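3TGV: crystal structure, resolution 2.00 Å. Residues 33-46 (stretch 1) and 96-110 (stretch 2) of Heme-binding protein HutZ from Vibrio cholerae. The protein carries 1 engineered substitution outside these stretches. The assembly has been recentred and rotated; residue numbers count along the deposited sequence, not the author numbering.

Stretch 1 33-46: APFVQNQEGYFVLI
Stretch 2 (96-110) ELWCQVIAQMGERFG

Stretch 1 is a β hairpin: strands 33-38 and 41-46 are joined by a type I turn from N38 to G41 and paired through V36 N to F43 O (3.2 Å) and F43 N to V36 O (2.8 Å). G41, at phi/psi 136/-164, takes a conformation in which a CB would jam against the preceding carbonyl. Helix 96-109 packs across this sheet, its N-to-C direction at 119° to the first strand and 79° to the second, with axes approaching to 8.4 and 9.8 Å. The register pairs V36 CA with M105 CA (6.1 Å), F43 CA with V101 CA (7.3 Å), P34 CA with F109 CA (8.5 Å) and E40 CA with L97 CA (8.8 Å). About 745 Å², both sides summed, is buried.

V36, F43, L45, V101 and M105 are buried apolar residues, suited to a contact without water. V36 (chi1 m) has compact branches that fit close to the helix: CG1 lies 3.5 Å from M105 CG and CG2 3.7 Å from V101 CG1. M105 (m, t, chi3 -1°) leaves its backbone sideways, yet its flexible chain brings CE to 3.2 Å from L45 CD2 (L45 t, p).

Aromatic faces receive aliphatic groups. V101 (t) sets CG2 over the F43 ring (m, chi2 -99°), 3.6 Å from its centroid, while L97 CD2 meets the ring edge, 4.0 Å from F43 CE1. P34 CB covers a face of F109 (m, chi2 -70°), 4.0 Å from the centroid.

Polar side chains of the helix reach to the first strand at F35, Q37 and N38. Extended R108 (t, t, t) donates from NH1 to F35 O (2.8 Å); its CZ also stands 4.7 Å from the centroid of the F35 ring (p, chi2 -75°), a cation-pi contact over the face. The amide of Q104 (t, t, chi3 4°) suits its place because it can both donate and accept: NE2 donates to Q37 O (2.9 Å), and OE1 accepts from N38 ND2 (2.7 Å). N38 (p, chi2 47°) serves the turn too, its OD1 accepting from E40 N (3.0 Å).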

# COMPACT_ATOMS: atom_id res chain seq x y z
N ALA A 33 -7.66 2.73 -2.33
CA ALA A 33 -9.00 3.05 -2.81
C ALA A 33 -9.94 1.90 -2.50
O ALA A 33 -9.61 0.74 -2.74
CB ALA A 33 -8.97 3.32 -4.30
N PRO A 34 -11.12 2.21 -1.94
CA PRO A 34 -12.17 1.19 -1.88
C PRO A 34 -12.43 0.68 -3.30
O PRO A 34 -12.20 1.43 -4.26
CB PRO A 34 -13.38 1.95 -1.33
CG PRO A 34 -12.78 3.07 -0.52
CD PRO A 34 -11.50 3.45 -1.24
N PHE A 35 -12.87 -0.56 -3.46
CA PHE A 35 -13.04 -1.13 -4.79
C PHE A 35 -14.25 -2.03 -4.84
O PHE A 35 -14.77 -2.45 -3.81
CB PHE A 35 -11.81 -1.96 -5.18
CG PHE A 35 -11.74 -3.30 -4.47
CD1 PHE A 35 -11.36 -3.38 -3.13
CD2 PHE A 35 -12.06 -4.48 -5.14
CE1 PHE A 35 -11.29 -4.61 -2.49
CE2 PHE A 35 -12.00 -5.71 -4.50
CZ PHE A 35 -11.61 -5.78 -3.18
N VAL A 36 -14.70 -2.33 -6.06
CA VAL A 36 -15.55 -3.49 -6.31
C VAL A 36 -14.90 -4.28 -7.43
O VAL A 36 -14.09 -3.74 -8.19
CB VAL A 36 -16.98 -3.09 -6.74
CG1 VAL A 36 -17.65 -2.27 -5.65
CG2 VAL A 36 -16.94 -2.32 -8.05
N GLN A 37 -15.23 -5.56 -7.54
CA GLN A 37 -14.72 -6.35 -8.65
C GLN A 37 -15.82 -7.17 -9.30
O GLN A 37 -16.79 -7.55 -8.65
CB GLN A 37 -13.55 -7.25 -8.23
CG GLN A 37 -13.92 -8.41 -7.33
CD GLN A 37 -13.88 -9.76 -8.03
OE1 GLN A 37 -13.89 -9.85 -9.27
NE2 GLN A 37 -13.84 -10.83 -7.24
N ASN A 38 -15.67 -7.38 -10.60
CA ASN A 38 -16.62 -8.16 -11.37
C ASN A 38 -15.95 -8.72 -12.61
O ASN A 38 -14.71 -8.73 -12.70
CB ASN A 38 -17.87 -7.34 -11.74
CG ASN A 38 -17.53 -6.03 -12.43
OD1 ASN A 38 -16.73 -5.98 -13.36
ND2 ASN A 38 -18.15 -4.95 -11.97
N GLN A 39 -16.76 -9.20 -13.55
CA GLN A 39 -16.25 -9.94 -14.70
C GLN A 39 -15.38 -9.06 -15.59
O GLN A 39 -14.58 -9.57 -16.39
CB GLN A 39 -17.41 -10.51 -15.50
CG GLN A 39 -17.21 -11.94 -15.97
CD GLN A 39 -18.49 -12.55 -16.52
OE1 GLN A 39 -19.33 -11.85 -17.10
NE2 GLN A 39 -18.65 -13.86 -16.32
N GLU A 40 -15.55 -7.75 -15.43
CA GLU A 40 -14.88 -6.76 -16.28
C GLU A 40 -13.57 -6.25 -15.68
O GLU A 40 -12.79 -5.59 -16.36
CB GLU A 40 -15.81 -5.56 -16.50
CG GLU A 40 -17.26 -5.93 -16.75
CD GLU A 40 -17.51 -6.38 -18.18
OE1 GLU A 40 -17.70 -5.51 -19.05
OE2 GLU A 40 -17.50 -7.61 -18.42
N GLY A 41 -13.34 -6.55 -14.40
CA GLY A 41 -12.10 -6.17 -13.73
C GLY A 41 -12.34 -5.59 -12.35
O GLY A 41 -13.41 -5.73 -11.77
N TYR A 42 -11.32 -4.92 -11.81
CA TYR A 42 -11.46 -4.22 -10.54
C TYR A 42 -11.73 -2.74 -10.80
O TYR A 42 -11.21 -2.17 -11.75
CB TYR A 42 -10.21 -4.39 -9.69
CG TYR A 42 -9.94 -5.81 -9.21
CD1 TYR A 42 -10.19 -6.17 -7.89
CD2 TYR A 42 -9.45 -6.77 -10.07
CE1 TYR A 42 -9.95 -7.46 -7.43
CE2 TYR A 42 -9.21 -8.07 -9.62
CZ TYR A 42 -9.46 -8.40 -8.31
OH TYR A 42 -9.22 -9.69 -7.86
N PHE A 43 -12.56 -2.13 -9.97
CA PHE A 43 -12.92 -0.73 -10.18
C PHE A 43 -12.70 0.12 -8.95
O PHE A 43 -13.08 -0.26 -7.84
CB PHE A 43 -14.36 -0.61 -10.66
CG PHE A 43 -14.61 -1.25 -11.99
CD1 PHE A 43 -14.66 -0.49 -13.15
CD2 PHE A 43 -14.80 -2.63 -12.08
CE1 PHE A 43 -14.89 -1.09 -14.38
CE2 PHE A 43 -15.02 -3.23 -13.30
CZ PHE A 43 -15.07 -2.47 -14.45
N VAL A 44 -12.07 1.28 -9.15
CA VAL A 44 -11.94 2.26 -8.08
C VAL A 44 -12.49 3.61 -8.53
O VAL A 44 -12.40 3.96 -9.71
CB VAL A 44 -10.47 2.44 -7.66
CG1 VAL A 44 -9.94 1.13 -7.07
CG2 VAL A 44 -9.63 2.89 -8.85
N LEU A 45 -13.06 4.35 -7.59
CA LEU A 45 -13.65 5.66 -7.85
C LEU A 45 -12.87 6.70 -7.06
O LEU A 45 -13.05 6.85 -5.86
CB LEU A 45 -15.12 5.67 -7.41
CG LEU A 45 -15.91 6.97 -7.66
CD1 LEU A 45 -15.95 7.29 -9.14
CD2 LEU A 45 -17.32 6.87 -7.09
N ILE A 46 -12.00 7.43 -7.76
CA ILE A 46 -10.99 8.25 -7.10
C ILE A 46 -10.94 9.69 -7.62
O ILE A 46 -11.44 10.01 -8.71
CB ILE A 46 -9.59 7.61 -7.20
CG1 ILE A 46 -9.20 7.45 -8.67
CG2 ILE A 46 -9.58 6.27 -6.49
CD1 ILE A 46 -7.75 6.99 -8.88
N GLU A 96 -22.73 2.51 -19.96
CA GLU A 96 -23.36 1.34 -19.37
C GLU A 96 -22.47 0.71 -18.28
O GLU A 96 -22.96 0.33 -17.22
CB GLU A 96 -23.69 0.33 -20.45
CG GLU A 96 -24.67 -0.75 -20.01
CD GLU A 96 -25.07 -1.66 -21.16
OE1 GLU A 96 -24.71 -2.85 -21.13
OE2 GLU A 96 -25.74 -1.17 -22.10
N LEU A 97 -21.18 0.60 -18.56
CA LEU A 97 -20.24 0.09 -17.56
C LEU A 97 -20.21 0.97 -16.32
O LEU A 97 -20.17 0.47 -15.19
CB LEU A 97 -18.84 -0.05 -18.15
CG LEU A 97 -17.82 -0.79 -17.28
CD1 LEU A 97 -18.43 -2.06 -16.69
CD2 LEU A 97 -16.55 -1.12 -18.07
N TRP A 98 -20.24 2.28 -16.52
CA TRP A 98 -20.26 3.24 -15.42
C TRP A 98 -21.43 2.99 -14.50
O TRP A 98 -21.27 2.87 -13.28
CB TRP A 98 -20.34 4.67 -15.95
CG TRP A 98 -20.62 5.69 -14.89
CD1 TRP A 98 -21.83 5.97 -14.32
CD2 TRP A 98 -19.67 6.57 -14.28
NE1 TRP A 98 -21.69 6.97 -13.39
CE2 TRP A 98 -20.38 7.36 -13.35
CE3 TRP A 98 -18.30 6.78 -14.44
CZ2 TRP A 98 -19.75 8.33 -12.57
CZ3 TRP A 98 -17.68 7.74 -13.66
CH2 TRP A 98 -18.41 8.50 -12.74
N CYS A 99 -22.63 2.93 -15.08
CA CYS A 99 -23.84 2.75 -14.29
C CYS A 99 -23.81 1.44 -13.51
O CYS A 99 -24.21 1.40 -12.34
CB CYS A 99 -25.07 2.84 -15.20
SG CYS A 99 -25.19 4.42 -16.10
N GLN A 100 -23.34 0.37 -14.14
CA GLN A 100 -23.27 -0.93 -13.47
C GLN A 100 -22.33 -0.90 -12.26
O GLN A 100 -22.70 -1.31 -11.16
CB GLN A 100 -22.81 -2.00 -14.45
CG GLN A 100 -23.78 -2.24 -15.59
CD GLN A 100 -23.14 -3.00 -16.75
OE1 GLN A 100 -22.42 -3.98 -16.55
NE2 GLN A 100 -23.40 -2.53 -17.96
N VAL A 101 -21.12 -0.40 -12.47
CA VAL A 101 -20.12 -0.37 -11.41
C VAL A 101 -20.54 0.59 -10.30
O VAL A 101 -20.39 0.27 -9.12
CB VAL A 101 -18.73 -0.00 -11.96
CG1 VAL A 101 -17.70 0.07 -10.82
CG2 VAL A 101 -18.29 -1.02 -13.00
N ILE A 102 -21.06 1.76 -10.66
CA ILE A 102 -21.55 2.69 -9.65
C ILE A 102 -22.60 2.00 -8.79
O ILE A 102 -22.57 2.07 -7.55
CB ILE A 102 -22.14 3.97 -10.26
CG1 ILE A 102 -21.07 4.78 -11.01
CG2 ILE A 102 -22.76 4.83 -9.18
CD1 ILE A 102 -19.90 5.21 -10.15
N ALA A 103 -23.55 1.35 -9.45
CA ALA A 103 -24.55 0.55 -8.75
C ALA A 103 -23.91 -0.42 -7.77
O ALA A 103 -24.24 -0.44 -6.58
CB ALA A 103 -25.41 -0.21 -9.75
N GLN A 104 -22.98 -1.24 -8.27
CA GLN A 104 -22.29 -2.22 -7.44
C GLN A 104 -21.62 -1.55 -6.25
O GLN A 104 -21.74 -2.02 -5.12
CB GLN A 104 -21.25 -2.99 -8.27
CG GLN A 104 -20.58 -4.14 -7.52
CD GLN A 104 -19.68 -4.97 -8.42
OE1 GLN A 104 -19.48 -4.66 -9.60
NE2 GLN A 104 -19.14 -6.05 -7.86
N MET A 105 -20.95 -0.44 -6.51
CA MET A 105 -20.25 0.31 -5.46
C MET A 105 -21.21 0.84 -4.41
O MET A 105 -20.91 0.79 -3.21
CB MET A 105 -19.44 1.45 -6.06
CG MET A 105 -18.23 0.99 -6.85
SD MET A 105 -17.17 2.36 -7.31
CE MET A 105 -18.07 3.74 -6.64
N GLY A 106 -22.35 1.36 -4.85
CA GLY A 106 -23.38 1.81 -3.93
C GLY A 106 -23.83 0.66 -3.04
O GLY A 106 -23.96 0.82 -1.83
N GLU A 107 -24.06 -0.50 -3.64
CA GLU A 107 -24.46 -1.67 -2.86
C GLU A 107 -23.41 -2.06 -1.82
O GLU A 107 -23.76 -2.45 -0.70
CB GLU A 107 -24.77 -2.85 -3.78
CG GLU A 107 -24.80 -4.20 -3.07
CD GLU A 107 -26.18 -4.86 -3.10
OE1 GLU A 107 -26.24 -6.09 -3.31
OE2 GLU A 107 -27.19 -4.14 -2.93
N ARG A 108 -22.13 -1.96 -2.17
CA ARG A 108 -21.07 -2.36 -1.24
C ARG A 108 -20.76 -1.29 -0.21
O ARG A 108 -20.44 -1.61 0.93
CB ARG A 108 -19.79 -2.74 -1.99
CG ARG A 108 -18.89 -3.68 -1.20
CD ARG A 108 -17.61 -4.03 -1.94
NE ARG A 108 -16.95 -5.17 -1.31
CZ ARG A 108 -15.67 -5.50 -1.48
NH1 ARG A 108 -14.88 -4.76 -2.25
NH2 ARG A 108 -15.18 -6.57 -0.85
N PHE A 109 -20.83 -0.02 -0.62
CA PHE A 109 -20.37 1.07 0.24
C PHE A 109 -21.45 2.04 0.69
O PHE A 109 -21.22 2.87 1.57
CB PHE A 109 -19.23 1.84 -0.43
CG PHE A 109 -18.05 0.98 -0.77
CD1 PHE A 109 -17.25 0.46 0.22
CD2 PHE A 109 -17.76 0.68 -2.08
CE1 PHE A 109 -16.16 -0.34 -0.09
CE2 PHE A 109 -16.68 -0.11 -2.40
CZ PHE A 109 -15.88 -0.62 -1.40
N GLY A 110 -22.63 1.94 0.09
CA GLY A 110 -23.78 2.71 0.56
C GLY A 110 -23.91 4.13 0.05
O GLY A 110 -23.34 4.50 -0.98